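11S globulin subunit beta (Cucurbita maxima, PDB 2E9Q) serves as a seed storage protein of pumpkin, a nutrient reservoir of the 11S globulin family built from cupin domains. Local coordinates at residues 46-51 with 239-244; 71-76 with 146-151; 130-135 with 287-292. One frame throughout, in Å; residues are numbered along the deposited sequence.

Overall arrangement
All three contacts involve the first cupin domain, and they enter along the chain in the order 46-51, 71-76, 130-135, 146-151, 239-244, 287-292. Contact 2 is nested within the loop that contact 1 closes, whereas contact 3 crosses both. Contacts 1 and 2 have centres about 11 Å apart and touch: strands 242-244 and 74-81 are neighbours in one sheet, and both contacts reach the second subunit. Contact 3 lies about 16 Å from contact 2 and about 22 Å from contact 1, centre to centre; Phe131 packs against 146-151. Contact 1 packs two sheets together, contact 2 pairs strands within one, and contact 3 adds 287-289, an outer strand of the seven-stranded sheet.

Contact 1: 46-51 with 239-244; sequences GFTEVW and RDRIVQ. Unlike the reference sequence in segment 46-51: Gly46 (reference Ile).
With CG1 anti to the carbonyl carbon (chi1 -54°) and the chain then extended, Ile242 carries CD1 to the backbone of strand 46-50, 3.6 Å from Phe47 N. The same methyl lies 3.9 Å from Gly46 C. A side chain on Gly46, which differs from the reference isoleucine, would come tight against CD1 and, at these backbone angles, jam against the preceding carbonyl O. Arg241 starts with CG wedged between its backbone N and carbonyl carbon (chi1 86°) and bends again at chi3, which brings its aliphatic part crosswise to Thr48: CD lies 3.3 Å from Thr48 OG1. No hydrogen bond joins the segments, and the strands, nearly antiparallel in direction, are 7.4 Å apart at their axes, so this is side-chain packing between two sheets of the cupin domain. Behind it, Asp240 OD1 accepts from both Arg241 N, at 2.8 Å, and Arg241 NE, at 2.9 Å, the latter within a salt bridge; the two donors come from the same face of the carboxylate. Arg241 NH1 forms a further salt bridge with Glu187, and Asp240 OD2 accepts from Glu184 N. The guanidinium charge is probably balanced by Asp240 and Glu187, and what Arg241 offers Thr48 is mainly its methylene chain.

Contact 2: 71-76 with 146-151; sequences RPKGLL and WMYNRG
Strands 74-76 and 146-149 run antiparallel at 168°, with Leu75 facing Tyr148 in a non-hydrogen-bonded pair and Leu76 facing Met147 in a hydrogen-bonded one. Asn149 N gives a firm bond to Gly74 O (3.0 Å) and Leu76 N one to Met147 O (2.8 Å); the return bond from Met147 N is weak. On the face of Leu75 and Tyr148, the phenol has CG anti to its backbone N (chi1 170°) and runs alongside Lys73, so that its CE1 lies 3.7 Å from Lys73 CA and its OH 3.2 Å from Lys73 CD. This buried hydroxyl has no polar partner in the model. Leu75 CB meets the ring at its edge, while Leu75 CD1 lies 3.8 Å from Trp146 CE3. An alanine in place of Tyr148 would probably open a gap beside Leu75 and Lys73 and leave the lysine chain freer to turn. On the other face, Leu76 CD2 touches Met147 CE at 3.7 Å, the two chains side by side. Asn149 forms an Asx turn, OD1 accepting from Gly151 N at 3.1 Å, while its ND2 donates to Ser153 O and packs over the type II turn from Arg71 to Gly74. Strand 74-81 is flanked by 242-244, through Leu75 and Val243, and strand 145-149 by 93-98; Phe249 meets the Tyr148 ring, and Leu420 of the second subunit packs on Trp146.

Contact 3: 130-135 with 287-292; sequences PFREGD and KQNIGR
This is an edge-strand contact that joins the two cupin domains: the turn between strands 129-132 and 135-139 receives strand 287-289, an outermost strand of its sheet within this chain. Ile290 supports the link, packing on Leu136 of that sheet and on Ser307 of another. Asp135 pairs with Asn289 as an antiparallel non-hydrogen-bonded pair, their CA atoms 4.0 Å apart. The backbone bond across it runs from Ile290 N to Gly134 O at 2.8 Å. Gly134 sits inside a type II turn from Arg132 to Asp135; at its backbone angles a CB would be jammed against the preceding carbonyl O, and it would also crowd Gly291 CA. The turn is braced from within by Asp135 OD2, which accepts from Arg132 N at 2.6 Å, the donor lying above the carboxylate plane.

Lys287 starts with CG between its backbone N and carbonyl carbon (chi1 73°) and bends at chi4, so that NZ donates a hydrogen bond to Pro130 O at 2.9 Å, nearly in line with that carbonyl. On its way the chain passes Asp135, with CD 3.9 Å from OD2. Near Asp135 too, the Arg132 guanidinium stacks on the Asn289 amide, the planes 20° apart. Its NH1 also lies near Asp135 OD1, but well out of plane, so the attraction there is one of charge alone. A water links Arg292 N to Glu133 O, the latter bond weak.

The chemistry is mixed: between the two segments one backbone bond and a lysine-to-carbonyl bond hold the edge, with Gln288 bonding to the backbone of Leu136 beside them, while Arg132, and more distantly Lys287, are likely to offset the negative charge of Asp135.

Contact 1: 46-51 with 239-244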
loop_
_atom_site.group_PDB
_atom_site.type_symbol
_atom_site.label_atom_id
_atom_site.label_comp_id
_atom_site.label_asym_id
_atom_site.label_seq_id
_atom_site.Cartn_x
_atom_site.Cartn_y
_atom_site.Cartn_z
ATOM N N GLY A 46 -3.312 -2.866 -38.214
ATOM C CA GLY A 46 -3.653 -3.904 -37.259
ATOM C C GLY A 46 -4.885 -3.511 -36.483
ATOM O O GLY A 46 -5.652 -2.662 -36.933
ATOM N N PHE A 47 -5.080 -4.111 -35.317
ATOM C CA PHE A 47 -6.244 -3.784 -34.507
ATOM C C PHE A 47 -6.038 -4.149 -33.042
ATOM O O PHE A 47 -5.274 -5.050 -32.711
ATOM C CB PHE A 47 -7.497 -4.482 -35.075
ATOM C CG PHE A 47 -7.395 -5.979 -35.125
ATOM C CD1 PHE A 47 -7.763 -6.750 -34.029
ATOM C CD2 PHE A 47 -6.937 -6.617 -36.272
ATOM C CE1 PHE A 47 -7.681 -8.139 -34.067
ATOM C CE2 PHE A 47 -6.844 -8.010 -36.330
ATOM C CZ PHE A 47 -7.219 -8.776 -35.222
ATOM N N THR A 48 -6.746 -3.439 -32.176
ATOM C CA THR A 48 -6.653 -3.624 -30.738
ATOM C C THR A 48 -7.961 -4.084 -30.111
ATOM O O THR A 48 -9.014 -3.476 -30.318
ATOM C CB THR A 48 -6.249 -2.305 -30.073
ATOM O OG1 THR A 48 -4.986 -1.889 -30.600
ATOM C CG2 THR A 48 -6.180 -2.457 -28.550
ATOM N N GLU A 49 -7.878 -5.152 -29.329
ATOM C CA GLU A 49 -9.033 -5.696 -28.649
ATOM C C GLU A 49 -8.854 -5.479 -27.140
ATOM O O GLU A 49 -7.739 -5.636 -26.608
ATOM C CB GLU A 49 -9.160 -7.182 -28.970
ATOM C CG GLU A 49 -9.463 -7.468 -30.446
ATOM C CD GLU A 49 -9.496 -8.952 -30.748
ATOM O OE1 GLU A 49 -8.414 -9.560 -30.900
ATOM O OE2 GLU A 49 -10.606 -9.515 -30.811
ATOM N N VAL A 50 -9.945 -5.115 -26.463
ATOM C CA VAL A 50 -9.909 -4.858 -25.024
ATOM C C VAL A 50 -10.964 -5.641 -24.257
ATOM O O VAL A 50 -12.117 -5.729 -24.689
ATOM C CB VAL A 50 -10.105 -3.361 -24.738
ATOM C CG1 VAL A 50 -9.944 -3.091 -23.261
ATOM C CG2 VAL A 50 -9.099 -2.543 -25.540
ATOM N N TRP A 51 -10.570 -6.224 -23.128
ATOM C CA TRP A 51 -11.510 -6.980 -22.315
ATOM C C TRP A 51 -12.307 -6.006 -21.442
ATOM O O TRP A 51 -11.989 -4.814 -21.380
ATOM C CB TRP A 51 -10.787 -8.021 -21.457
ATOM C CG TRP A 51 -10.563 -9.336 -22.152
ATOM C CD1 TRP A 51 -11.199 -10.522 -21.895
ATOM C CD2 TRP A 51 -9.613 -9.608 -23.193
ATOM N NE1 TRP A 51 -10.696 -11.518 -22.706
ATOM C CE2 TRP A 51 -9.723 -10.984 -23.511
ATOM C CE3 TRP A 51 -8.678 -8.824 -23.886
ATOM C CZ2 TRP A 51 -8.926 -11.595 -24.498
ATOM C CZ3 TRP A 51 -7.886 -9.432 -24.868
ATOM C CH2 TRP A 51 -8.020 -10.804 -25.163
ATOM N N ARG A 239 -5.160 7.030 -38.939
ATOM C CA ARG A 239 -4.567 5.698 -38.804
ATOM C C ARG A 239 -4.739 5.016 -37.457
ATOM O O ARG A 239 -4.506 3.815 -37.331
ATOM C CB ARG A 239 -3.069 5.770 -39.106
ATOM C CG ARG A 239 -2.716 6.188 -40.519
ATOM C CD ARG A 239 -1.210 6.314 -40.651
ATOM N NE ARG A 239 -0.722 7.322 -39.726
ATOM C CZ ARG A 239 0.552 7.487 -39.400
ATOM N NH1 ARG A 239 0.893 8.437 -38.545
ATOM N NH2 ARG A 239 1.479 6.700 -39.928
ATOM N N ASP A 240 -5.144 5.786 -36.455
ATOM C CA ASP A 240 -5.303 5.286 -35.094
ATOM C C ASP A 240 -3.925 4.931 -34.497
ATOM O O ASP A 240 -2.925 5.543 -34.862
ATOM C CB ASP A 240 -6.249 4.091 -35.039
ATOM C CG ASP A 240 -6.826 3.877 -33.642
ATOM O OD1 ASP A 240 -6.404 2.927 -32.946
ATOM O OD2 ASP A 240 -7.696 4.678 -33.232
ATOM N N ARG A 241 -3.862 3.935 -33.623
ATOM C CA ARG A 241 -2.612 3.590 -32.941
ATOM C C ARG A 241 -1.571 2.658 -33.585
ATOM O O ARG A 241 -0.413 2.634 -33.146
ATOM C CB ARG A 241 -2.953 3.058 -31.549
ATOM C CG ARG A 241 -3.267 1.576 -31.498
ATOM C CD ARG A 241 -4.137 1.268 -30.285
ATOM N NE ARG A 241 -5.448 1.891 -30.432
ATOM C CZ ARG A 241 -6.025 2.662 -29.517
ATOM N NH1 ARG A 241 -5.397 2.901 -28.376
ATOM N NH2 ARG A 241 -7.220 3.207 -29.752
ATOM N N ILE A 242 -1.967 1.876 -34.587
ATOM C CA ILE A 242 -1.026 0.977 -35.247
ATOM C C ILE A 242 -0.879 1.456 -36.694
ATOM O O ILE A 242 -1.820 1.359 -37.483
ATOM C CB ILE A 242 -1.536 -0.480 -35.207
ATOM C CG1 ILE A 242 -1.838 -0.892 -33.759
ATOM C CG2 ILE A 242 -0.497 -1.418 -35.798
ATOM C CD1 ILE A 242 -2.461 -2.273 -33.624
ATOM N N VAL A 243 0.295 1.979 -37.041
ATOM C CA VAL A 243 0.513 2.518 -38.381
ATOM C C VAL A 243 1.441 1.742 -39.326
ATOM O O VAL A 243 2.293 0.960 -38.906
ATOM C CB VAL A 243 1.028 3.962 -38.290
ATOM C CG1 VAL A 243 0.096 4.789 -37.414
ATOM C CG2 VAL A 243 2.441 3.976 -37.720
ATOM N N GLN A 244 1.254 1.973 -40.620
ATOM C CA GLN A 244 2.071 1.330 -41.641
ATOM C C GLN A 244 3.340 2.164 -41.771
ATOM O O GLN A 244 3.268 3.377 -41.958
ATOM C CB GLN A 244 1.332 1.325 -42.982
ATOM C CG GLN A 244 1.923 0.392 -44.028
ATOM C CD GLN A 244 1.504 -1.050 -43.808
ATOM O OE1 GLN A 244 1.932 -1.959 -44.528
ATOM N NE2 GLN A 244 0.647 -1.268 -42.812
#

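Contact 2: 71-76 with 146-151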
loop_
_atom_site.group_PDB
_atom_site.type_symbol
_atom_site.label_atom_id
_atom_site.label_comp_id
_atom_site.label_asym_id
_atom_site.label_seq_id
_atom_site.Cartn_x
_atom_site.Cartn_y
_atom_site.Cartn_z
ATOM N N ARG A 71 0.026 -6.085 -38.051
ATOM C CA ARG A 71 0.361 -6.721 -39.312
ATOM C C ARG A 71 1.768 -6.327 -39.732
ATOM O O ARG A 71 2.302 -5.312 -39.272
ATOM C CB ARG A 71 -0.624 -6.273 -40.393
ATOM C CG ARG A 71 -2.086 -6.488 -40.046
ATOM C CD ARG A 71 -2.969 -5.570 -40.878
ATOM N NE ARG A 71 -4.363 -5.632 -40.456
ATOM C CZ ARG A 71 -5.231 -4.645 -40.617
ATOM N NH1 ARG A 71 -4.850 -3.514 -41.190
ATOM N NH2 ARG A 71 -6.477 -4.785 -40.195
ATOM N N PRO A 72 2.395 -7.134 -40.605
ATOM C CA PRO A 72 3.751 -6.864 -41.086
ATOM C C PRO A 72 3.958 -5.399 -41.427
ATOM O O PRO A 72 3.098 -4.767 -42.043
ATOM C CB PRO A 72 3.860 -7.773 -42.293
ATOM C CG PRO A 72 3.130 -8.997 -41.805
ATOM C CD PRO A 72 1.875 -8.381 -41.199
ATOM N N LYS A 73 5.100 -4.866 -41.000
ATOM C CA LYS A 73 5.451 -3.469 -41.229
ATOM C C LYS A 73 4.607 -2.557 -40.348
ATOM O O LYS A 73 4.571 -1.344 -40.549
ATOM C CB LYS A 73 5.256 -3.085 -42.703
ATOM C CG LYS A 73 6.078 -3.914 -43.699
ATOM C CD LYS A 73 7.580 -3.785 -43.454
ATOM C CE LYS A 73 8.386 -4.660 -44.412
ATOM N NZ LYS A 73 9.857 -4.606 -44.147
ATOM N N GLY A 74 3.935 -3.147 -39.366
ATOM C CA GLY A 74 3.101 -2.364 -38.473
ATOM C C GLY A 74 3.853 -1.741 -37.313
ATOM O O GLY A 74 4.732 -2.362 -36.721
ATOM N N LEU A 75 3.499 -0.504 -36.985
ATOM C CA LEU A 75 4.131 0.206 -35.888
ATOM C C LEU A 75 3.114 0.703 -34.850
ATOM O O LEU A 75 2.279 1.553 -35.143
ATOM C CB LEU A 75 4.922 1.403 -36.429
ATOM C CG LEU A 75 5.482 2.378 -35.380
ATOM C CD1 LEU A 75 6.643 1.725 -34.626
ATOM C CD2 LEU A 75 5.934 3.674 -36.059
ATOM N N LEU A 76 3.177 0.155 -33.641
ATOM C CA LEU A 76 2.297 0.597 -32.570
ATOM C C LEU A 76 2.963 1.865 -32.080
ATOM O O LEU A 76 4.091 1.834 -31.594
ATOM C CB LEU A 76 2.247 -0.440 -31.447
ATOM C CG LEU A 76 1.549 -0.044 -30.136
ATOM C CD1 LEU A 76 0.105 0.390 -30.388
ATOM C CD2 LEU A 76 1.602 -1.239 -29.178
ATOM N N TRP A 146 7.191 1.623 -27.852
ATOM C CA TRP A 146 6.620 1.438 -29.177
ATOM C C TRP A 146 7.087 0.081 -29.680
ATOM O O TRP A 146 8.169 -0.388 -29.314
ATOM C CB TRP A 146 7.076 2.545 -30.133
ATOM C CG TRP A 146 8.569 2.696 -30.236
ATOM C CD1 TRP A 146 9.351 3.579 -29.548
ATOM C CD2 TRP A 146 9.461 1.939 -31.074
ATOM N NE1 TRP A 146 10.668 3.425 -29.904
ATOM C CE2 TRP A 146 10.767 2.427 -30.838
ATOM C CE3 TRP A 146 9.282 0.901 -31.999
ATOM C CZ2 TRP A 146 11.897 1.909 -31.496
ATOM C CZ3 TRP A 146 10.414 0.381 -32.658
ATOM C CH2 TRP A 146 11.702 0.893 -32.399
ATOM N N MET A 147 6.266 -0.567 -30.491
ATOM C CA MET A 147 6.630 -1.866 -31.015
ATOM C C MET A 147 6.397 -1.932 -32.510
ATOM O O MET A 147 5.443 -1.341 -33.032
ATOM C CB MET A 147 5.845 -2.961 -30.296
ATOM C CG MET A 147 6.222 -3.083 -28.827
ATOM S SD MET A 147 5.267 -4.301 -27.932
ATOM C CE MET A 147 3.976 -3.263 -27.253
ATOM N N TYR A 148 7.299 -2.636 -33.188
ATOM C CA TYR A 148 7.259 -2.789 -34.625
ATOM C C TYR A 148 7.329 -4.260 -34.996
ATOM O O TYR A 148 8.075 -5.029 -34.398
ATOM C CB TYR A 148 8.438 -2.045 -35.253
ATOM C CG TYR A 148 8.637 -2.337 -36.721
ATOM C CD1 TYR A 148 7.880 -1.686 -37.694
ATOM C CD2 TYR A 148 9.567 -3.289 -37.137
ATOM C CE1 TYR A 148 8.045 -1.976 -39.050
ATOM C CE2 TYR A 148 9.739 -3.591 -38.488
ATOM C CZ TYR A 148 8.975 -2.927 -39.436
ATOM O OH TYR A 148 9.146 -3.219 -40.765
ATOM N N ASN A 149 6.540 -4.645 -35.985
ATOM C CA ASN A 149 6.519 -6.016 -36.455
ATOM C C ASN A 149 7.487 -6.087 -37.635
ATOM O O ASN A 149 7.335 -5.352 -38.614
ATOM C CB ASN A 149 5.104 -6.387 -36.909
ATOM C CG ASN A 149 4.993 -7.827 -37.365
ATOM O OD1 ASN A 149 5.879 -8.643 -37.110
ATOM N ND2 ASN A 149 3.885 -8.153 -38.036
ATOM N N ARG A 150 8.491 -6.954 -37.532
ATOM C CA ARG A 150 9.469 -7.107 -38.604
ATOM C C ARG A 150 9.386 -8.507 -39.204
ATOM O O ARG A 150 10.238 -8.908 -39.991
ATOM C CB ARG A 150 10.891 -6.826 -38.087
ATOM C CG ARG A 150 11.571 -7.953 -37.311
ATOM C CD ARG A 150 12.975 -7.496 -36.878
ATOM N NE ARG A 150 13.902 -8.588 -36.563
ATOM C CZ ARG A 150 13.871 -9.325 -35.455
ATOM N NH1 ARG A 150 12.953 -9.106 -34.522
ATOM N NH2 ARG A 150 14.771 -10.284 -35.275
ATOM N N GLY A 151 8.350 -9.249 -38.823
ATOM C CA GLY A 151 8.172 -10.594 -39.341
ATOM C C GLY A 151 7.164 -10.635 -40.474
ATOM O O GLY A 151 6.664 -9.597 -40.903
#

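Contact 3: 130-135 with 287-292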
loop_
_atom_site.group_PDB
_atom_site.type_symbol
_atom_site.label_atom_id
_atom_site.label_comp_id
_atom_site.label_asym_id
_atom_site.label_seq_id
_atom_site.Cartn_x
_atom_site.Cartn_y
_atom_site.Cartn_z
ATOM N N PRO A 130 15.068 -6.207 -29.746
ATOM C CA PRO A 130 14.304 -7.175 -30.527
ATOM C C PRO A 130 13.579 -8.112 -29.567
ATOM O O PRO A 130 13.961 -8.234 -28.405
ATOM C CB PRO A 130 15.386 -7.891 -31.322
ATOM C CG PRO A 130 16.525 -7.936 -30.334
ATOM C CD PRO A 130 16.507 -6.541 -29.752
ATOM N N PHE A 131 12.526 -8.754 -30.049
ATOM C CA PHE A 131 11.775 -9.690 -29.230
ATOM C C PHE A 131 11.119 -10.685 -30.163
ATOM O O PHE A 131 10.915 -10.401 -31.342
ATOM C CB PHE A 131 10.722 -8.958 -28.384
ATOM C CG PHE A 131 9.710 -8.203 -29.191
ATOM C CD1 PHE A 131 8.648 -8.865 -29.794
ATOM C CD2 PHE A 131 9.831 -6.828 -29.368
ATOM C CE1 PHE A 131 7.728 -8.165 -30.564
ATOM C CE2 PHE A 131 8.918 -6.121 -30.135
ATOM C CZ PHE A 131 7.865 -6.787 -30.736
ATOM N N ARG A 132 10.777 -11.845 -29.631
ATOM C CA ARG A 132 10.168 -12.883 -30.435
ATOM C C ARG A 132 9.165 -13.676 -29.613
ATOM O O ARG A 132 9.075 -13.513 -28.393
ATOM C CB ARG A 132 11.261 -13.814 -30.948
ATOM C CG ARG A 132 12.045 -14.437 -29.822
ATOM C CD ARG A 132 13.099 -15.398 -30.330
ATOM N NE ARG A 132 13.395 -16.417 -29.328
ATOM C CZ ARG A 132 13.799 -16.160 -28.091
ATOM N NH1 ARG A 132 13.966 -14.907 -27.687
ATOM N NH2 ARG A 132 14.011 -17.160 -27.249
ATOM N N GLU A 133 8.437 -14.555 -30.292
ATOM C CA GLU A 133 7.423 -15.385 -29.661
ATOM C C GLU A 133 7.895 -16.078 -28.391
ATOM O O GLU A 133 8.920 -16.756 -28.381
ATOM C CB GLU A 133 6.924 -16.432 -30.656
ATOM C CG GLU A 133 5.573 -17.034 -30.300
ATOM C CD GLU A 133 5.073 -18.017 -31.350
ATOM O OE1 GLU A 133 5.098 -17.677 -32.557
ATOM O OE2 GLU A 133 4.648 -19.129 -30.963
ATOM N N GLY A 134 7.135 -15.909 -27.315
ATOM C CA GLY A 134 7.499 -16.538 -26.065
ATOM C C GLY A 134 8.113 -15.535 -25.114
ATOM O O GLY A 134 8.327 -15.824 -23.934
ATOM N N ASP A 135 8.417 -14.354 -25.628
ATOM C CA ASP A 135 8.977 -13.318 -24.780
ATOM C C ASP A 135 7.895 -12.684 -23.918
ATOM O O ASP A 135 6.759 -12.462 -24.361
ATOM C CB ASP A 135 9.651 -12.213 -25.607
ATOM C CG ASP A 135 11.017 -12.632 -26.153
ATOM O OD1 ASP A 135 11.613 -13.585 -25.610
ATOM O OD2 ASP A 135 11.489 -11.997 -27.120
ATOM N N LYS A 287 12.965 -8.164 -20.261
ATOM C CA LYS A 287 12.250 -9.268 -20.849
ATOM C C LYS A 287 12.882 -10.578 -20.457
ATOM O O LYS A 287 14.021 -10.614 -19.982
ATOM C CB LYS A 287 12.213 -9.160 -22.377
ATOM C CG LYS A 287 13.514 -9.461 -23.114
ATOM C CD LYS A 287 13.222 -9.624 -24.613
ATOM C CE LYS A 287 14.479 -9.829 -25.448
ATOM N NZ LYS A 287 15.160 -8.532 -25.775
ATOM N N GLN A 288 12.112 -11.646 -20.655
ATOM C CA GLN A 288 12.518 -13.015 -20.375
ATOM C C GLN A 288 11.640 -13.907 -21.246
ATOM O O GLN A 288 10.416 -13.745 -21.276
ATOM C CB GLN A 288 12.296 -13.368 -18.903
ATOM C CG GLN A 288 12.659 -14.821 -18.557
ATOM C CD GLN A 288 12.290 -15.215 -17.131
ATOM O OE1 GLN A 288 12.263 -14.381 -16.231
ATOM N NE2 GLN A 288 12.022 -16.501 -16.922
ATOM N N ASN A 289 12.250 -14.837 -21.965
ATOM C CA ASN A 289 11.465 -15.727 -22.805
ATOM C C ASN A 289 11.062 -16.921 -21.966
ATOM O O ASN A 289 11.915 -17.600 -21.389
ATOM C CB ASN A 289 12.274 -16.201 -24.010
ATOM C CG ASN A 289 11.405 -16.856 -25.061
ATOM O OD1 ASN A 289 11.002 -16.223 -26.036
ATOM N ND2 ASN A 289 11.094 -18.121 -24.857
ATOM N N ILE A 290 9.761 -17.170 -21.883
ATOM C CA ILE A 290 9.258 -18.291 -21.104
ATOM C C ILE A 290 8.559 -19.268 -22.030
ATOM O O ILE A 290 7.728 -20.072 -21.607
ATOM C CB ILE A 290 8.300 -17.812 -19.988
ATOM C CG1 ILE A 290 7.252 -16.848 -20.549
ATOM C CG2 ILE A 290 9.095 -17.124 -18.894
ATOM C CD1 ILE A 290 6.344 -16.276 -19.483
ATOM N N GLY A 291 8.930 -19.185 -23.304
ATOM C CA GLY A 291 8.380 -20.054 -24.325
ATOM C C GLY A 291 9.056 -21.415 -24.376
ATOM O O GLY A 291 9.757 -21.818 -23.450
ATOM N N ARG A 292 8.856 -22.121 -25.481
ATOM C CA ARG A 292 9.416 -23.450 -25.640
ATOM C C ARG A 292 10.932 -23.524 -25.805
ATOM O O ARG A 292 11.526 -24.585 -25.617
ATOM C CB ARG A 292 8.713 -24.158 -26.803
ATOM C CG ARG A 292 8.602 -23.335 -28.080
ATOM C CD ARG A 292 7.488 -23.891 -28.973
ATOM N NE ARG A 292 6.182 -23.767 -28.321
ATOM C CZ ARG A 292 5.087 -24.435 -28.677
ATOM N NH1 ARG A 292 5.127 -25.290 -29.690
ATOM N NH2 ARG A 292 3.950 -24.253 -28.010
HETATM O O HOH W 1 8.079 -20.011 -27.892
#